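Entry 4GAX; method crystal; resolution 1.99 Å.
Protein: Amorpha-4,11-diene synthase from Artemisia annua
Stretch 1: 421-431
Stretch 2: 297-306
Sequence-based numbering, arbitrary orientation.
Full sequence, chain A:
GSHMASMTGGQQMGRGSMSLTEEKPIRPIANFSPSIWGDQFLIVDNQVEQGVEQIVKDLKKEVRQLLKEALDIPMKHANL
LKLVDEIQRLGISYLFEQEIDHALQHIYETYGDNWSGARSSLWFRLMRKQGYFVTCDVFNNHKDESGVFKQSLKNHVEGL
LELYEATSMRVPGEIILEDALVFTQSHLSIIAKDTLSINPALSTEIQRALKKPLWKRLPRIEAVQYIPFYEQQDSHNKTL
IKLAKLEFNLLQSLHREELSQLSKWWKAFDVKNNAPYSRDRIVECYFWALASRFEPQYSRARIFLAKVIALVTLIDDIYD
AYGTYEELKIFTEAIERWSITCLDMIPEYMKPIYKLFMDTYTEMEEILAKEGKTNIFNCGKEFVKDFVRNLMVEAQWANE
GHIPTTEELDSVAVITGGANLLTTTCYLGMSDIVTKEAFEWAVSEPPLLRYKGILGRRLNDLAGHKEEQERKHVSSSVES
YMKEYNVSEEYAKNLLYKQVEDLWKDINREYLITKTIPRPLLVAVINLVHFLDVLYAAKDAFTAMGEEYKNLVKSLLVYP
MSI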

ATOM      1  N   LEU A 421      -8.636 -10.484   5.430  1.00 24.02           N
ATOM      2  CA  LEU A 421      -7.735 -10.871   6.516  1.00 23.82           C
ATOM      3  C   LEU A 421      -6.676  -9.801   6.797  1.00 25.11           C
ATOM      4  O   LEU A 421      -6.484  -9.388   7.951  1.00 25.32           O
ATOM      5  CB  LEU A 421      -7.090 -12.230   6.221  1.00 29.40           C
ATOM      6  CG  LEU A 421      -6.068 -12.731   7.248  1.00 26.27           C
ATOM      7  CD1 LEU A 421      -6.700 -12.802   8.625  1.00 20.39           C
ATOM      8  CD2 LEU A 421      -5.533 -14.100   6.857  1.00 34.21           C
ATOM      9  N   LEU A 422      -6.007  -9.331   5.744  1.00 24.63           N
ATOM     10  CA  LEU A 422      -5.008  -8.280   5.894  1.00 19.77           C
ATOM     11  C   LEU A 422      -5.612  -7.011   6.476  1.00 21.68           C
ATOM     12  O   LEU A 422      -4.977  -6.346   7.298  1.00 21.06           O
ATOM     13  CB  LEU A 422      -4.321  -7.969   4.559  1.00 26.53           C
ATOM     14  CG  LEU A 422      -3.531  -9.137   3.952  1.00 38.88           C
ATOM     15  CD1 LEU A 422      -2.827  -8.700   2.674  1.00 45.71           C
ATOM     16  CD2 LEU A 422      -2.533  -9.714   4.958  1.00 33.51           C
ATOM     17  N   THR A 423      -6.823  -6.666   6.048  1.00 27.15           N
ATOM     18  CA  THR A 423      -7.491  -5.471   6.573  1.00 27.64           C
ATOM     19  C   THR A 423      -7.772  -5.602   8.071  1.00 26.16           C
ATOM     20  O   THR A 423      -7.438  -4.722   8.870  1.00 24.90           O
ATOM     21  CB  THR A 423      -8.838  -5.206   5.858  1.00 32.70           C
ATOM     22  OG1 THR A 423      -8.609  -4.952   4.468  1.00 29.20           O
ATOM     23  CG2 THR A 423      -9.558  -4.006   6.479  1.00 25.48           C
ATOM     24  N   THR A 424      -8.379  -6.709   8.461  1.00 18.97           N
ATOM     25  CA  THR A 424      -8.692  -6.890   9.865  1.00 18.47           C
ATOM     26  C   THR A 424      -7.442  -7.170  10.712  1.00 16.31           C
ATOM     27  O   THR A 424      -7.460  -6.945  11.932  1.00 23.11           O
ATOM     28  CB  THR A 424      -9.771  -7.964  10.076  1.00 21.03           C
ATOM     29  OG1 THR A 424      -9.330  -9.199   9.503  1.00 21.97           O
ATOM     30  CG2 THR A 424     -11.085  -7.525   9.399  1.00 29.63           C
ATOM     31  N   THR A 425      -6.372  -7.658  10.086  1.00 19.55           N
ATOM     32  CA  THR A 425      -5.111  -7.821  10.825  1.00 19.26           C
ATOM     33  C   THR A 425      -4.584  -6.434  11.174  1.00 28.37           C
ATOM     34  O   THR A 425      -3.994  -6.223  12.255  1.00 22.04           O
ATOM     35  CB  THR A 425      -4.045  -8.592  10.031  1.00 18.45           C
ATOM     36  OG1 THR A 425      -4.498  -9.930   9.780  1.00 20.71           O
ATOM     37  CG2 THR A 425      -2.734  -8.658  10.820  1.00 19.95           C
ATOM     38  N   CYS A 426      -4.799  -5.476  10.270  1.00 25.88           N
ATOM     39  CA  CYS A 426      -4.479  -4.072  10.584  1.00 20.96           C
ATOM     40  C   CYS A 426      -5.350  -3.538  11.717  1.00 28.07           C
ATOM     41  O   CYS A 426      -4.883  -2.735  12.540  1.00 22.14           O
ATOM     42  CB  CYS A 426      -4.638  -3.169   9.359  1.00 23.00           C
ATOM     43  SG  CYS A 426      -3.296  -3.382   8.152  1.00 27.76           S
ATOM     44  N   TYR A 427      -6.621  -3.956  11.745  1.00 21.87           N
ATOM     45  CA  TYR A 427      -7.502  -3.557  12.836  1.00 23.70           C
ATOM     46  C   TYR A 427      -6.890  -3.984  14.176  1.00 28.06           C
ATOM     47  O   TYR A 427      -6.824  -3.199  15.129  1.00 26.54           O
ATOM     48  CB  TYR A 427      -8.876  -4.213  12.710  1.00 27.26           C
ATOM     49  CG  TYR A 427      -9.822  -3.610  11.689  1.00 25.57           C
ATOM     50  CD1 TYR A 427     -11.188  -3.856  11.775  1.00 37.86           C
ATOM     51  CD2 TYR A 427      -9.359  -2.846  10.620  1.00 22.57           C
ATOM     52  CE1 TYR A 427     -12.077  -3.337  10.853  1.00 40.95           C
ATOM     53  CE2 TYR A 427     -10.254  -2.314   9.684  1.00 28.80           C
ATOM     54  CZ  TYR A 427     -11.608  -2.567   9.811  1.00 32.42           C
ATOM     55  OH  TYR A 427     -12.514  -2.055   8.905  1.00 33.84           O
ATOM     56  N   LEU A 428      -6.452  -5.237  14.250  1.00 25.43           N
ATOM     57  CA  LEU A 428      -5.924  -5.776  15.503  1.00 25.23           C
ATOM     58  C   LEU A 428      -4.656  -5.043  15.913  1.00 32.61           C
ATOM     59  O   LEU A 428      -4.441  -4.794  17.099  1.00 32.22           O
ATOM     60  CB  LEU A 428      -5.633  -7.275  15.378  1.00 25.08           C
ATOM     61  CG  LEU A 428      -6.851  -8.171  15.163  1.00 26.69           C
ATOM     62  CD1 LEU A 428      -6.456  -9.651  15.299  1.00 26.88           C
ATOM     63  CD2 LEU A 428      -7.934  -7.811  16.166  1.00 25.78           C
ATOM     64  N   GLY A 429      -3.824  -4.696  14.930  1.00 29.03           N
ATOM     65  CA  GLY A 429      -2.573  -4.006  15.197  1.00 30.95           C
ATOM     66  C   GLY A 429      -2.811  -2.556  15.582  1.00 32.90           C
ATOM     67  O   GLY A 429      -1.983  -1.949  16.261  1.00 38.74           O
ATOM     68  N   MET A 430      -3.942  -2.008  15.148  1.00 31.29           N
ATOM     69  CA  MET A 430      -4.342  -0.638  15.492  1.00 32.13           C
ATOM     70  C   MET A 430      -5.557  -0.594  16.406  1.00 35.70           C
ATOM     71  O   MET A 430      -6.509   0.158  16.163  1.00 41.06           O
ATOM     72  CB  MET A 430      -4.637   0.162  14.223  1.00 35.30           C
ATOM     73  CG  MET A 430      -3.410   0.481  13.423  1.00 32.26           C
ATOM     74  SD  MET A 430      -3.753   1.527  11.973  1.00 54.29           S
ATOM     75  CE  MET A 430      -3.272   0.346  10.725  1.00 22.93           C
ATOM     76  N   SER A 431      -5.509  -1.387  17.468  1.00 36.64           N
ATOM     77  CA  SER A 431      -6.633  -1.539  18.385  1.00 36.24           C
ATOM     78  C   SER A 431      -7.116  -0.247  19.053  1.00 33.41           C
ATOM     79  O   SER A 431      -8.299  -0.124  19.397  1.00 38.87           O
ATOM     80  CB  SER A 431      -6.270  -2.559  19.468  1.00 36.38           C
ATOM     81  OG  SER A 431      -4.913  -2.399  19.846  1.00 37.90           O
TER
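Stretch 2, residues 297-306: QYSRARIFLA

Stretch 2 is helical from S299 to A306, and the helix continues later in the chain. Y298 occupies the N-cap position. Backbone hydrogen bonds run from R302 N to Y298 O (2.9 Å) through A306 N to R302 O (2.9 Å). The helix packs against helix 421-429 of stretch 1. The two run in roughly opposite directions, with 139° between their N-to-C directions and a signed crossing angle of 139°. Their axes approach to 8.7 Å.

The backbones are closest where G429 meets A301, with G429 CA and A301 CA 3.9 Å apart. A301 points its CB toward stretch 1, and A301 CB lies 3.5 Å from G429 O. G429 has no side chain, and this permits the close approach: an ideal CB there would fall 2.7 Å from A301 CB, a clash. Towards the other end the backbones separate, and T425 CA is 6.1 Å from L305 CA.

Apolar contacts make up most of the remaining interface. L305 has the largest covered area of any residue in either stretch. Its CA-to-CB bond points sideways, but its end comes nearer. L305 CD1 is 3.6 Å from T425 CG2 and 4.0 Å from L422 CD2, while L305 CD2 is 4.0 Å from C426 SG. F304 points toward stretch 1. F304 CD2 lies 3.8 Å from T425 CG2, and F304 CE2 lies 4.2 Å from L428 CD1. Both contacts meet the ring obliquely.

One sulfur-aromatic contact is present. M430 SD sits 4.5 Å from the centroid of the Y298 ring, 39° off the ring normal, and 3.8 Å from Y298 CE1.

No hydrogen bond crosses between the stretches. The hydroxyl of T425 is engaged within its own helix, where T425 OG1 donates to L421 O at 2.8 Å. Its methyl makes the contacts with F304 and L305.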

ATOM      1  N   GLN A 297       4.618   5.308  14.606  1.00 13.31           N
ATOM      2  CA  GLN A 297       3.533   5.019  15.528  1.00 23.38           C
ATOM      3  C   GLN A 297       2.975   3.600  15.324  1.00 24.11           C
ATOM      4  O   GLN A 297       2.378   3.014  16.233  1.00 20.98           O
ATOM      5  CB  GLN A 297       2.403   6.059  15.345  1.00 28.68           C
ATOM      6  CG  GLN A 297       2.815   7.533  15.599  1.00 80.96           C
ATOM      7  CD  GLN A 297       3.755   8.132  14.534  1.00 66.32           C
ATOM      8  OE1 GLN A 297       3.904   7.590  13.447  1.00 36.12           O
ATOM      9  NE2 GLN A 297       4.390   9.255  14.863  1.00 71.77           N
ATOM     10  N   TYR A 298       3.156   3.056  14.126  1.00 16.31           N
ATOM     11  CA  TYR A 298       2.575   1.763  13.778  1.00 20.42           C
ATOM     12  C   TYR A 298       3.542   0.562  13.797  1.00 22.64           C
ATOM     13  O   TYR A 298       3.295  -0.463  13.160  1.00 21.41           O
ATOM     14  CB  TYR A 298       1.878   1.890  12.426  1.00 18.96           C
ATOM     15  CG  TYR A 298       0.845   2.999  12.447  1.00 15.86           C
ATOM     16  CD1 TYR A 298      -0.242   2.934  13.307  1.00 23.45           C
ATOM     17  CD2 TYR A 298       0.972   4.122  11.632  1.00 17.46           C
ATOM     18  CE1 TYR A 298      -1.204   3.950  13.341  1.00 26.55           C
ATOM     19  CE2 TYR A 298      -0.004   5.157  11.653  1.00 18.18           C
ATOM     20  CZ  TYR A 298      -1.079   5.053  12.514  1.00 26.02           C
ATOM     21  OH  TYR A 298      -2.028   6.062  12.554  1.00 24.65           O
ATOM     22  N   SER A 299       4.621   0.693  14.548  1.00 19.86           N
ATOM     23  CA  SER A 299       5.606  -0.375  14.709  1.00 22.30           C
ATOM     24  C   SER A 299       5.037  -1.723  15.164  1.00 23.93           C
ATOM     25  O   SER A 299       5.327  -2.760  14.555  1.00 20.93           O
ATOM     26  CB  SER A 299       6.700   0.064  15.691  1.00 23.22           C
ATOM     27  OG  SER A 299       7.750  -0.875  15.663  1.00 24.20           O
ATOM     28  N   ARG A 300       4.240  -1.722  16.234  1.00 22.44           N
ATOM     29  CA  ARG A 300       3.659  -2.978  16.720  1.00 27.20           C
ATOM     30  C   ARG A 300       2.744  -3.596  15.680  1.00 23.36           C
ATOM     31  O   ARG A 300       2.749  -4.822  15.480  1.00 20.12           O
ATOM     32  CB  ARG A 300       2.878  -2.776  18.023  1.00 31.40           C
ATOM     33  CG  ARG A 300       3.749  -2.448  19.227  1.00 48.19           C
ATOM     34  CD  ARG A 300       3.043  -2.788  20.542  1.00 64.29           C
ATOM     35  NE  ARG A 300       3.032  -4.230  20.809  1.00 71.43           N
ATOM     36  CZ  ARG A 300       4.048  -4.901  21.354  1.00 65.94           C
ATOM     37  NH1 ARG A 300       5.167  -4.266  21.684  1.00 41.42           N
ATOM     38  NH2 ARG A 300       3.951  -6.211  21.564  1.00 70.90           N
ATOM     39  N   ALA A 301       1.966  -2.747  15.014  1.00 20.18           N
ATOM     40  CA  ALA A 301       1.053  -3.225  13.975  1.00 19.36           C
ATOM     41  C   ALA A 301       1.798  -3.852  12.811  1.00 24.98           C
ATOM     42  O   ALA A 301       1.373  -4.892  12.311  1.00 22.91           O
ATOM     43  CB  ALA A 301       0.139  -2.097  13.484  1.00 22.63           C
ATOM     44  N   ARG A 302       2.907  -3.239  12.377  1.00 18.67           N
ATOM     45  CA  ARG A 302       3.704  -3.815  11.295  1.00 21.55           C
ATOM     46  C   ARG A 302       4.271  -5.186  11.644  1.00 23.95           C
ATOM     47  O   ARG A 302       4.286  -6.115  10.814  1.00 21.21           O
ATOM     48  CB  ARG A 302       4.883  -2.888  10.928  1.00 21.49           C
ATOM     49  CG  ARG A 302       4.520  -1.720  10.035  1.00 24.23           C
ATOM     50  CD  ARG A 302       5.794  -1.079   9.481  1.00 18.92           C
ATOM     51  NE  ARG A 302       6.568  -0.430  10.539  1.00 18.98           N
ATOM     52  CZ  ARG A 302       6.263   0.754  11.060  1.00 24.06           C
ATOM     53  NH1 ARG A 302       5.181   1.411  10.632  1.00 18.52           N
ATOM     54  NH2 ARG A 302       7.034   1.283  12.013  1.00 24.17           N
ATOM     55  N   ILE A 303       4.786  -5.309  12.864  1.00 14.35           N
ATOM     56  CA  ILE A 303       5.417  -6.569  13.265  1.00 13.39           C
ATOM     57  C   ILE A 303       4.379  -7.684  13.299  1.00 16.76           C
ATOM     58  O   ILE A 303       4.619  -8.779  12.792  1.00 22.50           O
ATOM     59  CB  ILE A 303       6.137  -6.435  14.620  1.00 24.80           C
ATOM     60  CG1 ILE A 303       7.404  -5.585  14.434  1.00 16.72           C
ATOM     61  CG2 ILE A 303       6.492  -7.814  15.186  1.00 20.25           C
ATOM     62  CD1 ILE A 303       8.075  -5.169  15.744  1.00 20.59           C
ATOM     63  N   PHE A 304       3.205  -7.399  13.855  1.00 17.73           N
ATOM     64  CA  PHE A 304       2.151  -8.414  13.932  1.00 18.38           C
ATOM     65  C   PHE A 304       1.665  -8.790  12.525  1.00 21.57           C
ATOM     66  O   PHE A 304       1.447  -9.962  12.226  1.00 19.63           O
ATOM     67  CB  PHE A 304       0.965  -7.912  14.767  1.00 13.00           C
ATOM     68  CG  PHE A 304      -0.106  -8.938  14.936  1.00 21.48           C
ATOM     69  CD1 PHE A 304       0.174 -10.139  15.572  1.00 21.92           C
ATOM     70  CD2 PHE A 304      -1.375  -8.739  14.405  1.00 19.28           C
ATOM     71  CE1 PHE A 304      -0.808 -11.131  15.713  1.00 22.51           C
ATOM     72  CE2 PHE A 304      -2.366  -9.722  14.536  1.00 21.54           C
ATOM     73  CZ  PHE A 304      -2.080 -10.921  15.204  1.00 23.50           C
ATOM     74  N   LEU A 305       1.487  -7.787  11.673  1.00 18.86           N
ATOM     75  CA  LEU A 305       0.994  -8.012  10.325  1.00 24.53           C
ATOM     76  C   LEU A 305       1.984  -8.863   9.549  1.00 22.72           C
ATOM     77  O   LEU A 305       1.595  -9.782   8.823  1.00 25.87           O
ATOM     78  CB  LEU A 305       0.739  -6.678   9.620  1.00 22.63           C
ATOM     79  CG  LEU A 305       0.325  -6.700   8.135  1.00 15.64           C
ATOM     80  CD1 LEU A 305      -0.975  -7.461   7.918  1.00 20.71           C
ATOM     81  CD2 LEU A 305       0.167  -5.233   7.626  1.00 19.21           C
ATOM     82  N   ALA A 306       3.268  -8.588   9.730  1.00 17.32           N
ATOM     83  CA  ALA A 306       4.291  -9.380   9.062  1.00 13.66           C
ATOM     84  C   ALA A 306       4.196 -10.846   9.489  1.00 22.06           C
ATOM     85  O   ALA A 306       4.296 -11.745   8.649  1.00 18.54           O
ATOM     86  CB  ALA A 306       5.684  -8.819   9.374  1.00 19.25           C
TER